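Local structure of geranyltranstransferase (Enterococcus faecalis, 3P8L) at residues 28-32 against 130-134. The protein probably condenses isopentenyl diphosphate with geranyl diphosphate to give farnesyl diphosphate and diphosphate, with magnesium as cofactor. Residues are numbered along the deposited sequence; the frame is centred on the assembly and turned at random.
Sequences FIAEY and QLLSL
Phe28 lays one face of its ring over Leu131, whose CB sits 3.9 Å from the Phe28 ring centroid and 4° off the ring normal, a well-centred CH-pi contact. The t rotamer (chi1 -171°) carries the ring across to the other helix, where Phe28 CZ comes within 3.6 Å of Leu131 N and Phe28 CD2 within 3.8 Å of Leu131 CD1. A flat aromatic suits this place because its broad face can cover the aliphatic CH groups of Leu131 while its edge meets Gln130 CG (3.7 Å from Phe28 CZ) and Leu134 CD1 (4.3 Å from Phe28 CE2). The backbones themselves do not meet, with CA atoms 7.3 Å apart for Phe28 and Leu131 and 9.3 Å for Tyr32 and Gln130. Segment 28-32 runs off the C-terminal end of helix 13-31: Tyr32 gives its N to Phe28 O (3.0 Å), then leaves helical phi/psi at -111/29. Its m rotamer and large ring reach Leu134 obliquely, Tyr32 CE2 lying 3.6 Å from Leu134 CD1, so one leucine methyl serves both aromatics. Gln130 is extended (chi1 and chi2 both t): its methylenes suit the Phe28 edge, while its amide NE2, 3.7 Å from Tyr32 CD2, hydrogen-bonds Gln156 of the second subunit. Ser133 OG turns back to Gln130 O at 2.7 Å, satisfying a small hydroxyl inside its own helix. This side-chain packing in the all-helical prenyl synthase fold joins helix 13-31 to the C-terminal end of helix 114-133 at the subunit interface, with helix 71-92 touching both Leu131 and Ile29, and helix 36-47 also packing on Ile29.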
loop_
_atom_site.group_PDB
_atom_site.type_symbol
_atom_site.label_atom_id
_atom_site.label_comp_id
_atom_site.label_asym_id
_atom_site.label_seq_id
_atom_site.Cartn_x
_atom_site.Cartn_y
_atom_site.Cartn_z
ATOM N N PHE A 28 -6.964 12.041 -8.907
ATOM C CA PHE A 28 -5.705 11.407 -8.548
ATOM C C PHE A 28 -5.427 10.174 -9.397
ATOM O O PHE A 28 -4.305 10.010 -9.866
ATOM C CB PHE A 28 -5.585 11.055 -7.050
ATOM C CG PHE A 28 -4.220 10.605 -6.676
ATOM C CD1 PHE A 28 -3.931 9.252 -6.511
ATOM C CD2 PHE A 28 -3.195 11.527 -6.561
ATOM C CE1 PHE A 28 -2.650 8.837 -6.214
ATOM C CE2 PHE A 28 -1.896 11.119 -6.254
ATOM C CZ PHE A 28 -1.629 9.769 -6.083
ATOM N N ILE A 29 -6.447 9.347 -9.610
ATOM C CA ILE A 29 -6.286 8.130 -10.414
ATOM C C ILE A 29 -6.036 8.480 -11.888
ATOM O O ILE A 29 -5.147 7.918 -12.518
ATOM C CB ILE A 29 -7.474 7.139 -10.239
ATOM C CG1 ILE A 29 -7.233 6.222 -9.044
ATOM C CG2 ILE A 29 -7.626 6.222 -11.440
ATOM C CD1 ILE A 29 -7.760 6.729 -7.743
ATOM N N ALA A 30 -6.794 9.435 -12.426
ATOM C CA ALA A 30 -6.648 9.841 -13.835
ATOM C C ALA A 30 -5.283 10.472 -14.112
ATOM O O ALA A 30 -4.690 10.234 -15.152
ATOM C CB ALA A 30 -7.776 10.804 -14.238
ATOM N N GLU A 31 -4.773 11.243 -13.159
ATOM C CA GLU A 31 -3.532 11.965 -13.375
ATOM C C GLU A 31 -2.260 11.164 -13.029
ATOM O O GLU A 31 -1.241 11.370 -13.652
ATOM C CB GLU A 31 -3.559 13.307 -12.640
ATOM C CG GLU A 31 -4.571 14.320 -13.238
ATOM C CD GLU A 31 -5.012 15.424 -12.255
ATOM O OE1 GLU A 31 -4.254 15.757 -11.316
ATOM O OE2 GLU A 31 -6.125 15.968 -12.428
ATOM N N TYR A 32 -2.316 10.255 -12.055
ATOM C CA TYR A 32 -1.105 9.558 -11.603
ATOM C C TYR A 32 -1.121 8.071 -11.976
ATOM O O TYR A 32 -0.566 7.237 -11.262
ATOM C CB TYR A 32 -0.914 9.715 -10.092
ATOM C CG TYR A 32 -0.454 11.089 -9.631
ATOM C CD1 TYR A 32 -1.314 12.202 -9.676
ATOM C CD2 TYR A 32 0.838 11.273 -9.132
ATOM C CE1 TYR A 32 -0.890 13.452 -9.262
ATOM C CE2 TYR A 32 1.276 12.530 -8.716
ATOM C CZ TYR A 32 0.411 13.608 -8.779
ATOM O OH TYR A 32 0.842 14.837 -8.350
ATOM N N GLN A 130 0.344 7.037 -1.820
ATOM C CA GLN A 130 0.899 8.114 -2.646
ATOM C C GLN A 130 0.168 9.450 -2.455
ATOM O O GLN A 130 0.811 10.488 -2.219
ATOM C CB GLN A 130 0.954 7.754 -4.131
ATOM C CG GLN A 130 1.741 8.782 -4.944
ATOM C CD GLN A 130 1.965 8.388 -6.394
ATOM O OE1 GLN A 130 1.280 7.523 -6.938
ATOM N NE2 GLN A 130 2.926 9.035 -7.032
ATOM N N LEU A 131 -1.163 9.416 -2.552
ATOM C CA LEU A 131 -1.978 10.603 -2.326
ATOM C C LEU A 131 -1.685 11.263 -0.969
ATOM O O LEU A 131 -1.410 12.467 -0.918
ATOM C CB LEU A 131 -3.482 10.307 -2.491
ATOM C CG LEU A 131 -4.405 11.503 -2.155
ATOM C CD1 LEU A 131 -4.153 12.723 -3.069
ATOM C CD2 LEU A 131 -5.881 11.095 -2.172
ATOM N N LEU A 132 -1.723 10.478 0.101
ATOM C CA LEU A 132 -1.396 10.953 1.440
ATOM C C LEU A 132 0.017 11.585 1.560
ATOM O O LEU A 132 0.179 12.648 2.189
ATOM C CB LEU A 132 -1.610 9.836 2.466
ATOM C CG LEU A 132 -1.733 10.189 3.951
ATOM C CD1 LEU A 132 -2.794 11.288 4.188
ATOM C CD2 LEU A 132 -2.100 8.946 4.754
ATOM N N SER A 133 1.002 10.963 0.910
ATOM C CA SER A 133 2.389 11.472 0.837
ATOM C C SER A 133 2.520 12.805 0.088
ATOM O O SER A 133 3.393 13.637 0.417
ATOM C CB SER A 133 3.318 10.416 0.215
ATOM O OG SER A 133 3.257 10.441 -1.193
ATOM N N LEU A 134 1.644 13.008 -0.895
ATOM C CA LEU A 134 1.605 14.232 -1.682
ATOM C C LEU A 134 0.550 15.256 -1.212
ATOM O O LEU A 134 0.345 16.267 -1.872
ATOM C CB LEU A 134 1.356 13.889 -3.156
ATOM C CG LEU A 134 2.501 13.181 -3.886
ATOM C CD1 LEU A 134 1.980 12.520 -5.142
ATOM C CD2 LEU A 134 3.663 14.151 -4.206
#